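Local atomic coordinates of arginase, mitochondrial (Medicago truncatula, PDB entry 6VSS), a protein that hydrolyses L-arginine to urea and L-ornithine, and agmatine to urea and putrescine, with two manganese ions per subunit, working as a homohexamer. Residues R44-R55 and L144-R152; L66-H74 and D131-V142. One frame throughout, in Å; residues are numbered along the deposited sequence.

Interaction 1 of 2, residues R44-R55 and L144-R152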
loop_
_atom_site.group_PDB
_atom_site.type_symbol
_atom_site.label_atom_id
_atom_site.label_comp_id
_atom_site.label_asym_id
_atom_site.label_seq_id
_atom_site.Cartn_x
_atom_site.Cartn_y
_atom_site.Cartn_z
ATOM N N ARG B 44 3.940 -35.981 -17.502
ATOM C CA ARG B 44 3.750 -36.811 -18.722
ATOM C C ARG B 44 2.252 -36.798 -19.054
ATOM O O ARG B 44 1.929 -36.547 -20.207
ATOM C CB ARG B 44 4.284 -38.251 -18.589
ATOM C CG ARG B 44 4.166 -39.072 -19.871
ATOM C CD ARG B 44 4.953 -40.396 -19.935
ATOM N NE ARG B 44 6.258 -40.311 -19.273
ATOM C CZ ARG B 44 6.597 -40.880 -18.094
ATOM N NH1 ARG B 44 7.793 -40.653 -17.564
ATOM N NH2 ARG B 44 5.751 -41.661 -17.427
ATOM N N GLU B 45 1.396 -37.040 -18.075
ATOM C CA GLU B 45 -0.065 -37.244 -18.291
ATOM C C GLU B 45 -0.735 -35.913 -18.639
ATOM O O GLU B 45 -1.678 -35.899 -19.456
ATOM C CB GLU B 45 -0.734 -37.849 -17.058
ATOM C CG GLU B 45 -0.249 -39.261 -16.733
ATOM C CD GLU B 45 -0.609 -40.254 -17.809
ATOM O OE1 GLU B 45 -1.629 -40.002 -18.491
ATOM O OE2 GLU B 45 0.133 -41.278 -17.970
ATOM N N ARG B 46 -0.266 -34.808 -18.065
ATOM C CA ARG B 46 -0.889 -33.517 -18.456
ATOM C C ARG B 46 -0.462 -33.216 -19.885
ATOM O O ARG B 46 -1.313 -32.750 -20.665
ATOM C CB ARG B 46 -0.550 -32.439 -17.432
ATOM C CG ARG B 46 -1.312 -32.649 -16.137
ATOM C CD ARG B 46 -2.659 -31.941 -16.160
ATOM N NE ARG B 46 -2.604 -30.530 -16.491
ATOM C CZ ARG B 46 -3.607 -29.845 -17.022
ATOM N NH1 ARG B 46 -4.798 -30.414 -17.206
ATOM N NH2 ARG B 46 -3.436 -28.563 -17.296
ATOM N N ALA B 47 0.797 -33.479 -20.246
ATOM C CA ALA B 47 1.252 -33.168 -21.624
ATOM C C ALA B 47 0.506 -34.084 -22.621
ATOM O O ALA B 47 0.183 -33.659 -23.780
ATOM C CB ALA B 47 2.755 -33.259 -21.746
ATOM N N LYS B 48 0.218 -35.311 -22.217
ATOM C CA LYS B 48 -0.429 -36.316 -23.098
ATOM C C LYS B 48 -1.841 -35.798 -23.395
ATOM O O LYS B 48 -2.252 -35.785 -24.559
ATOM C CB LYS B 48 -0.403 -37.682 -22.394
ATOM C CG LYS B 48 -1.404 -38.729 -22.872
ATOM C CD LYS B 48 -1.251 -40.066 -22.117
ATOM C CE LYS B 48 -1.984 -41.207 -22.778
ATOM N NZ LYS B 48 -3.445 -41.090 -22.558
ATOM N N PHE B 49 -2.567 -35.417 -22.347
ATOM C CA PHE B 49 -3.912 -34.804 -22.458
ATOM C C PHE B 49 -3.868 -33.676 -23.519
ATOM O O PHE B 49 -4.524 -33.796 -24.585
ATOM C CB PHE B 49 -4.372 -34.378 -21.073
ATOM C CG PHE B 49 -5.596 -33.496 -21.088
ATOM C CD1 PHE B 49 -6.602 -33.701 -22.009
ATOM C CD2 PHE B 49 -5.755 -32.492 -20.152
ATOM C CE1 PHE B 49 -7.727 -32.892 -22.004
ATOM C CE2 PHE B 49 -6.866 -31.675 -20.170
ATOM C CZ PHE B 49 -7.853 -31.882 -21.086
ATOM N N LYS B 50 -3.048 -32.640 -23.290
ATOM C CA LYS B 50 -3.039 -31.408 -24.120
ATOM C C LYS B 50 -2.557 -31.732 -25.537
ATOM O O LYS B 50 -3.144 -31.171 -26.465
ATOM C CB LYS B 50 -2.279 -30.317 -23.373
ATOM C CG LYS B 50 -2.971 -29.889 -22.082
ATOM C CD LYS B 50 -4.408 -29.554 -22.309
ATOM C CE LYS B 50 -5.090 -28.932 -21.118
ATOM N NZ LYS B 50 -4.520 -27.611 -20.769
ATOM N N GLY B 51 -1.652 -32.702 -25.716
ATOM C CA GLY B 51 -1.200 -33.100 -27.056
ATOM C C GLY B 51 -2.317 -33.736 -27.896
ATOM O O GLY B 51 -2.465 -33.394 -29.067
ATOM N N GLU B 52 -3.045 -34.692 -27.321
ATOM C CA GLU B 52 -4.190 -35.406 -27.945
ATOM C C GLU B 52 -5.255 -34.376 -28.269
ATOM O O GLU B 52 -5.807 -34.422 -29.340
ATOM C CB GLU B 52 -4.780 -36.431 -26.974
ATOM C CG GLU B 52 -3.939 -37.683 -26.819
ATOM C CD GLU B 52 -4.453 -38.698 -25.798
ATOM O OE1 GLU B 52 -3.662 -39.608 -25.425
ATOM O OE2 GLU B 52 -5.650 -38.602 -25.386
ATOM N N LEU B 53 -5.526 -33.471 -27.322
ATOM C CA LEU B 53 -6.559 -32.446 -27.547
ATOM C C LEU B 53 -6.199 -31.698 -28.835
ATOM O O LEU B 53 -7.007 -31.662 -29.772
ATOM C CB LEU B 53 -6.636 -31.528 -26.330
ATOM C CG LEU B 53 -7.560 -30.342 -26.526
ATOM C CD1 LEU B 53 -8.894 -30.798 -27.072
ATOM C CD2 LEU B 53 -7.747 -29.580 -25.227
ATOM N N MET B 54 -5.003 -31.132 -28.900
ATOM C CA MET B 54 -4.645 -30.337 -30.092
ATOM C C MET B 54 -4.673 -31.236 -31.322
ATOM O O MET B 54 -5.208 -30.779 -32.345
ATOM C CB MET B 54 -3.259 -29.721 -29.946
ATOM C CG MET B 54 -3.111 -28.938 -28.679
ATOM S SD MET B 54 -4.462 -27.837 -28.265
ATOM C CE MET B 54 -4.112 -27.691 -26.512
ATOM N N ARG B 55 -4.091 -32.441 -31.225
ATOM C CA ARG B 55 -3.999 -33.366 -32.383
ATOM C C ARG B 55 -5.427 -33.768 -32.799
ATOM O O ARG B 55 -5.633 -34.153 -33.978
ATOM C CB ARG B 55 -3.113 -34.587 -32.106
ATOM C CG ARG B 55 -1.646 -34.312 -32.378
ATOM C CD ARG B 55 -0.735 -35.510 -32.240
ATOM N NE ARG B 55 -1.062 -36.395 -31.138
ATOM C CZ ARG B 55 -0.655 -36.246 -29.878
ATOM N NH1 ARG B 55 0.053 -35.194 -29.503
ATOM N NH2 ARG B 55 -0.992 -37.136 -28.964
ATOM N N LEU B 144 9.347 -33.851 -21.989
ATOM C CA LEU B 144 8.005 -34.463 -21.939
ATOM C C LEU B 144 7.004 -33.548 -22.671
ATOM O O LEU B 144 6.187 -34.119 -23.398
ATOM C CB LEU B 144 7.601 -34.794 -20.489
ATOM C CG LEU B 144 8.393 -35.943 -19.830
ATOM C CD1 LEU B 144 8.199 -36.000 -18.325
ATOM C CD2 LEU B 144 8.020 -37.312 -20.430
ATOM N N VAL B 145 7.109 -32.211 -22.590
ATOM C CA VAL B 145 6.195 -31.301 -23.368
ATOM C C VAL B 145 6.564 -31.369 -24.862
ATOM O O VAL B 145 5.689 -31.519 -25.739
ATOM C CB VAL B 145 6.227 -29.854 -22.830
ATOM C CG1 VAL B 145 5.361 -28.914 -23.649
ATOM C CG2 VAL B 145 5.831 -29.799 -21.382
ATOM N N MET B 146 7.848 -31.353 -25.150
ATOM C CA MET B 146 8.351 -31.272 -26.538
ATOM C C MET B 146 7.989 -32.559 -27.265
ATOM O O MET B 146 7.741 -32.464 -28.490
ATOM C CB MET B 146 9.864 -31.076 -26.572
ATOM C CG MET B 146 10.271 -29.743 -26.037
ATOM S SD MET B 146 12.023 -29.417 -26.266
ATOM C CE MET B 146 11.984 -29.105 -28.032
ATOM N N ASP B 147 7.950 -33.675 -26.538
ATOM C CA ASP B 147 7.670 -34.995 -27.143
ATOM C C ASP B 147 6.222 -35.055 -27.591
ATOM O O ASP B 147 5.934 -35.950 -28.414
ATOM C CB ASP B 147 7.830 -36.173 -26.175
ATOM C CG ASP B 147 9.255 -36.657 -26.037
ATOM O OD1 ASP B 147 10.107 -36.258 -26.872
ATOM O OD2 ASP B 147 9.513 -37.354 -25.039
ATOM N N GLU B 148 5.351 -34.205 -27.030
ATOM C CA GLU B 148 3.921 -34.167 -27.399
ATOM C C GLU B 148 3.649 -33.096 -28.455
ATOM O O GLU B 148 2.885 -32.207 -28.164
ATOM C CB GLU B 148 3.089 -33.896 -26.139
ATOM C CG GLU B 148 2.932 -35.127 -25.280
ATOM C CD GLU B 148 2.077 -36.208 -25.918
ATOM O OE1 GLU B 148 1.278 -35.896 -26.829
ATOM O OE2 GLU B 148 2.245 -37.359 -25.514
ATOM N N ASP B 149 4.158 -33.290 -29.674
ATOM C CA ASP B 149 3.914 -32.312 -30.763
ATOM C C ASP B 149 2.398 -32.235 -30.960
ATOM O O ASP B 149 1.754 -33.291 -30.933
ATOM C CB ASP B 149 4.578 -32.766 -32.065
ATOM C CG ASP B 149 3.614 -33.445 -33.026
ATOM O OD1 ASP B 149 2.832 -32.724 -33.676
ATOM O OD2 ASP B 149 3.643 -34.686 -33.107
ATOM N N PRO B 150 1.794 -31.042 -31.135
ATOM C CA PRO B 150 2.499 -29.844 -31.578
ATOM C C PRO B 150 2.862 -28.913 -30.412
ATOM O O PRO B 150 3.084 -27.750 -30.660
ATOM C CB PRO B 150 1.422 -29.181 -32.443
ATOM C CG PRO B 150 0.131 -29.482 -31.715
ATOM C CD PRO B 150 0.361 -30.795 -30.994
ATOM N N LEU B 151 2.864 -29.434 -29.180
ATOM C CA LEU B 151 3.139 -28.598 -27.983
ATOM C C LEU B 151 4.558 -28.056 -28.072
ATOM O O LEU B 151 5.491 -28.828 -28.438
ATOM C CB LEU B 151 3.014 -29.412 -26.701
ATOM C CG LEU B 151 1.684 -30.125 -26.468
ATOM C CD1 LEU B 151 1.638 -30.630 -25.037
ATOM C CD2 LEU B 151 0.507 -29.215 -26.777
ATOM N N ARG B 152 4.724 -26.803 -27.666
ATOM C CA ARG B 152 6.028 -26.112 -27.546
ATOM C C ARG B 152 6.080 -25.456 -26.152
ATOM O O ARG B 152 5.128 -24.786 -25.771
ATOM C CB ARG B 152 6.285 -25.159 -28.706
ATOM C CG ARG B 152 6.519 -25.848 -30.039
ATOM C CD ARG B 152 7.069 -24.897 -31.078
ATOM N NE ARG B 152 7.022 -25.525 -32.379
ATOM C CZ ARG B 152 7.695 -25.168 -33.454
ATOM N NH1 ARG B 152 8.512 -24.138 -33.439
ATOM N NH2 ARG B 152 7.538 -25.852 -34.567
#
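R55 grips the turn at E148 and D149 chiefly through NH1. This nitrogen donates to E148 OE1 at 3.0 Å and to the backbone D149 O at 2.9 Å, both acceptors at the guanidinium edge, near its plane. The carboxylate is met nearly end-on at OE1, its plane turned 36° from that of the guanidinium, and NH2 adds a weak bond to the same oxygen. A bend at chi3 (-39°) folds the R55 chain back over its own helix, where G51 O lies against one guanidinium face. E148 lies along the helix, its CG 3.5 Å from A47 O; G51, lacking a side chain, leaves room for E148 OE1, with which a CB would probably collide. Deeper in, A47 CB faces L144 O, and L151 CD1 rests 3.6 Å from A47 O. At the outer end R44 NE passes 3.7 Å from L144 CD2. M54 spans P150 and L151: its CB meets P150 CG at 3.8 Å, while its CG touches L151 CD2, the two side chains crossing at about a right angle. Here helix 25-57 packs over the connection from helix 131-146 to strand 151-157, in the alpha/beta arginase fold. The cis peptide before P150 shapes the turn, and backbone bonds of P150 and R152 to T63 fix it to strand 63-69. K50 NZ bonds T114 OG1 and pairs with D126 of a neighbouring subunit.

Interaction 2 of 2, residues L66-H74 and D131-V142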
loop_
_atom_site.group_PDB
_atom_site.type_symbol
_atom_site.label_atom_id
_atom_site.label_comp_id
_atom_site.label_asym_id
_atom_site.label_seq_id
_atom_site.Cartn_x
_atom_site.Cartn_y
_atom_site.Cartn_z
ATOM N N LEU B 66 2.204 -24.058 -21.237
ATOM C CA LEU B 66 2.765 -23.488 -20.009
ATOM C C LEU B 66 3.280 -24.635 -19.157
ATOM O O LEU B 66 2.509 -25.500 -18.770
ATOM C CB LEU B 66 1.695 -22.669 -19.291
ATOM C CG LEU B 66 1.029 -21.620 -20.162
ATOM C CD1 LEU B 66 0.200 -20.636 -19.340
ATOM C CD2 LEU B 66 2.077 -20.883 -20.931
ATOM N N LEU B 67 4.553 -24.576 -18.821
ATOM C CA LEU B 67 5.204 -25.403 -17.772
ATOM C C LEU B 67 5.774 -24.465 -16.716
ATOM O O LEU B 67 6.670 -23.658 -17.048
ATOM C CB LEU B 67 6.263 -26.286 -18.455
ATOM C CG LEU B 67 6.991 -27.260 -17.547
ATOM C CD1 LEU B 67 6.125 -28.486 -17.286
ATOM C CD2 LEU B 67 8.329 -27.663 -18.143
ATOM N N GLY B 68 5.182 -24.490 -15.523
ATOM C CA GLY B 68 5.658 -23.827 -14.310
ATOM C C GLY B 68 6.873 -24.529 -13.723
ATOM O O GLY B 68 6.900 -25.804 -13.645
ATOM N N VAL B 69 7.868 -23.710 -13.355
ATOM C CA VAL B 69 9.041 -24.147 -12.549
ATOM C C VAL B 69 9.156 -23.155 -11.398
ATOM O O VAL B 69 9.860 -22.145 -11.513
ATOM C CB VAL B 69 10.293 -24.241 -13.429
ATOM C CG1 VAL B 69 11.449 -24.835 -12.653
ATOM C CG2 VAL B 69 10.020 -25.014 -14.714
ATOM N N PRO B 70 8.351 -23.404 -10.325
ATOM C CA PRO B 70 8.286 -22.550 -9.137
ATOM C C PRO B 70 9.502 -22.742 -8.210
ATOM O O PRO B 70 9.391 -23.356 -7.215
ATOM C CB PRO B 70 6.993 -23.020 -8.476
ATOM C CG PRO B 70 6.929 -24.500 -8.858
ATOM C CD PRO B 70 7.400 -24.532 -10.285
ATOM N N LEU B 71 10.641 -22.206 -8.641
ATOM C CA LEU B 71 11.971 -22.308 -8.013
ATOM C C LEU B 71 12.515 -20.899 -7.802
ATOM O O LEU B 71 12.613 -20.119 -8.783
ATOM C CB LEU B 71 12.816 -23.117 -8.981
ATOM C CG LEU B 71 14.227 -23.420 -8.536
ATOM C CD1 LEU B 71 14.747 -24.612 -9.317
ATOM C CD2 LEU B 71 15.131 -22.195 -8.701
ATOM N N GLY B 72 12.805 -20.568 -6.541
ATOM C CA GLY B 72 13.312 -19.259 -6.090
ATOM C C GLY B 72 14.630 -19.406 -5.405
ATOM O O GLY B 72 15.257 -18.356 -5.138
ATOM N N HIS B 73 15.093 -20.644 -5.165
ATOM C CA HIS B 73 16.205 -20.833 -4.196
ATOM C C HIS B 73 17.563 -20.451 -4.827
ATOM O O HIS B 73 18.596 -20.560 -4.138
ATOM C CB HIS B 73 16.171 -22.215 -3.555
ATOM C CG HIS B 73 16.576 -23.328 -4.465
ATOM N ND1 HIS B 73 15.704 -23.877 -5.357
ATOM C CD2 HIS B 73 17.739 -24.018 -4.558
ATOM C CE1 HIS B 73 16.326 -24.837 -6.017
ATOM N NE2 HIS B 73 17.589 -24.966 -5.523
ATOM N N HIS B 74 17.582 -20.064 -6.091
ATOM C CA HIS B 74 18.832 -19.717 -6.812
ATOM C C HIS B 74 18.972 -18.198 -6.845
ATOM O O HIS B 74 19.963 -17.734 -7.355
ATOM C CB HIS B 74 18.860 -20.396 -8.208
ATOM C CG HIS B 74 19.166 -21.849 -8.122
ATOM N ND1 HIS B 74 19.951 -22.382 -7.102
ATOM C CD2 HIS B 74 18.765 -22.901 -8.868
ATOM C CE1 HIS B 74 20.045 -23.686 -7.241
ATOM N NE2 HIS B 74 19.309 -24.040 -8.311
ATOM N N ASP B 131 20.857 -29.812 -6.400
ATOM C CA ASP B 131 20.503 -28.880 -7.499
ATOM C C ASP B 131 20.855 -29.441 -8.879
ATOM O O ASP B 131 20.169 -29.097 -9.815
ATOM C CB ASP B 131 21.146 -27.525 -7.279
ATOM C CG ASP B 131 20.589 -26.880 -6.040
ATOM O OD1 ASP B 131 19.347 -26.932 -5.858
ATOM O OD2 ASP B 131 21.413 -26.378 -5.258
ATOM N N LYS B 132 21.864 -30.293 -9.000
ATOM C CA LYS B 132 22.228 -30.917 -10.300
ATOM C C LYS B 132 21.077 -31.826 -10.720
ATOM O O LYS B 132 20.628 -31.725 -11.855
ATOM C CB LYS B 132 23.580 -31.623 -10.174
ATOM C CG LYS B 132 24.019 -32.432 -11.387
ATOM C CD LYS B 132 25.519 -32.732 -11.409
ATOM C CE LYS B 132 26.113 -32.724 -12.811
ATOM N NZ LYS B 132 27.448 -32.066 -12.857
ATOM N N ARG B 133 20.554 -32.644 -9.814
ATOM C CA ARG B 133 19.457 -33.584 -10.145
ATOM C C ARG B 133 18.185 -32.748 -10.302
ATOM O O ARG B 133 17.408 -32.985 -11.220
ATOM C CB ARG B 133 19.386 -34.666 -9.072
ATOM C CG ARG B 133 18.155 -35.551 -9.184
ATOM C CD ARG B 133 18.347 -36.728 -10.119
ATOM N NE ARG B 133 17.362 -37.800 -9.971
ATOM C CZ ARG B 133 17.298 -38.675 -8.956
ATOM N NH1 ARG B 133 18.132 -38.606 -7.929
ATOM N NH2 ARG B 133 16.361 -39.610 -8.956
ATOM N N LEU B 134 17.996 -31.721 -9.496
ATOM C CA LEU B 134 16.831 -30.820 -9.719
ATOM C C LEU B 134 16.806 -30.272 -11.164
ATOM O O LEU B 134 15.760 -30.264 -11.811
ATOM C CB LEU B 134 16.927 -29.674 -8.716
ATOM C CG LEU B 134 15.620 -28.941 -8.534
ATOM C CD1 LEU B 134 14.582 -29.940 -8.051
ATOM C CD2 LEU B 134 15.767 -27.791 -7.566
ATOM N N ALA B 135 17.937 -29.757 -11.649
ATOM C CA ALA B 135 18.092 -29.236 -13.024
ATOM C C ALA B 135 17.727 -30.333 -14.040
ATOM O O ALA B 135 17.006 -30.034 -14.998
ATOM C CB ALA B 135 19.498 -28.759 -13.200
ATOM N N ASN B 136 18.177 -31.560 -13.789
ATOM C CA ASN B 136 17.882 -32.719 -14.663
ATOM C C ASN B 136 16.370 -32.931 -14.727
ATOM O O ASN B 136 15.860 -33.184 -15.785
ATOM C CB ASN B 136 18.620 -33.965 -14.177
ATOM C CG ASN B 136 20.047 -34.037 -14.677
ATOM O OD1 ASN B 136 20.457 -33.257 -15.521
ATOM N ND2 ASN B 136 20.818 -34.966 -14.156
ATOM N N VAL B 137 15.693 -32.810 -13.594
ATOM C CA VAL B 137 14.222 -33.013 -13.525
ATOM C C VAL B 137 13.523 -31.896 -14.318
ATOM O O VAL B 137 12.514 -32.188 -14.996
ATOM C CB VAL B 137 13.730 -33.068 -12.064
ATOM C CG1 VAL B 137 12.239 -32.809 -11.997
ATOM C CG2 VAL B 137 14.086 -34.394 -11.396
ATOM N N ILE B 138 14.039 -30.670 -14.282
ATOM C CA ILE B 138 13.438 -29.543 -15.061
ATOM C C ILE B 138 13.601 -29.842 -16.563
ATOM O O ILE B 138 12.632 -29.653 -17.344
ATOM C CB ILE B 138 14.081 -28.214 -14.650
ATOM C CG1 ILE B 138 13.616 -27.789 -13.249
ATOM C CG2 ILE B 138 13.771 -27.146 -15.671
ATOM C CD1 ILE B 138 14.562 -26.788 -12.559
ATOM N N SER B 139 14.768 -30.338 -16.964
ATOM C CA SER B 139 15.062 -30.693 -18.385
ATOM C C SER B 139 14.090 -31.788 -18.852
ATOM O O SER B 139 13.570 -31.683 -19.985
ATOM C CB SER B 139 16.500 -31.140 -18.599
ATOM O OG SER B 139 17.413 -30.081 -18.349
ATOM N N GLU B 140 13.955 -32.871 -18.070
ATOM C CA GLU B 140 13.051 -33.997 -18.438
ATOM C C GLU B 140 11.649 -33.436 -18.620
ATOM O O GLU B 140 11.020 -33.747 -19.619
ATOM C CB GLU B 140 13.037 -35.073 -17.369
ATOM C CG GLU B 140 14.355 -35.793 -17.202
ATOM C CD GLU B 140 14.907 -36.466 -18.443
ATOM O OE1 GLU B 140 14.102 -36.901 -19.285
ATOM O OE2 GLU B 140 16.146 -36.526 -18.579
ATOM N N SER B 141 11.199 -32.565 -17.713
ATOM C CA SER B 141 9.883 -31.896 -17.813
ATOM C C SER B 141 9.731 -31.222 -19.170
ATOM O O SER B 141 8.723 -31.491 -19.863
ATOM C CB SER B 141 9.672 -30.954 -16.681
ATOM O OG SER B 141 9.576 -31.727 -15.487
ATOM N N VAL B 142 10.712 -30.424 -19.562
ATOM C CA VAL B 142 10.692 -29.727 -20.878
ATOM C C VAL B 142 10.561 -30.755 -21.996
ATOM O O VAL B 142 9.721 -30.546 -22.850
ATOM C CB VAL B 142 11.911 -28.802 -21.075
ATOM C CG1 VAL B 142 11.908 -28.206 -22.465
ATOM C CG2 VAL B 142 11.967 -27.686 -20.029
HETATM O O HOH W 1 18.657 -26.443 -10.095
#
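L71 meets L134 tip to tip, CD1 to CD2 at 3.8 Å, and the same L71 CD1 touches I138 CD1, the I138 side chain crossing at about a right angle. V69 CG1 packs on I138 CD1 at 3.7 Å. Farther along, chi1 of L67 (-177°) swings CG away from the backbone N, and CD2 lies against S141 CB at 3.8 Å, beside V142. The far end is polar: H73 NE2 donates to D131 OD1 at 2.7 Å, nearly straight at 163°; the oxygen lies in the ring plane, but the ring comes from above the carboxylate plane. H74 brings its CE1 edge to D131 CG at 3.5 Å, and a water joins H74 NE2 to D131 O. Without the carboxylate, as with an alanine in place of D131, H73 NE2 is likely to lose its acceptor and the ring to turn more freely. H74 also touches N196, assigned to substrate binding by similarity, consistent with this end bordering the substrate pocket. Strand 66-69 and helix 131-142 run antiparallel (172°), their axes 10.1 Å apart. L67 also touches helix 25-57 and V69 helix 121-125, while I138 packs on P165 of helix 163-174; strands 113-118 and 151-157 flank the strand in the sheet.

In the fold
From the N terminus, helix 25-57 comes first and carries 44-55; the chain then enters strand 63-69, whose end and following loop supply 66-74. After strand 113-118 and helix 121-125 it reaches helix 131-146, and interaction 2 closes a loop over 56 intervening residues. The same helix runs on into 144-152, where interaction 1 closes a wider loop of 88 residues, so interaction 2 is nested within it. The two lie about 18 Å apart, centre to centre. Interaction 1 joins the N-terminal helix to the start of strand 151-157, away from the annotated sites; interaction 2 seats helix 131-146 on neighbouring strand 63-69 of the parallel sheet.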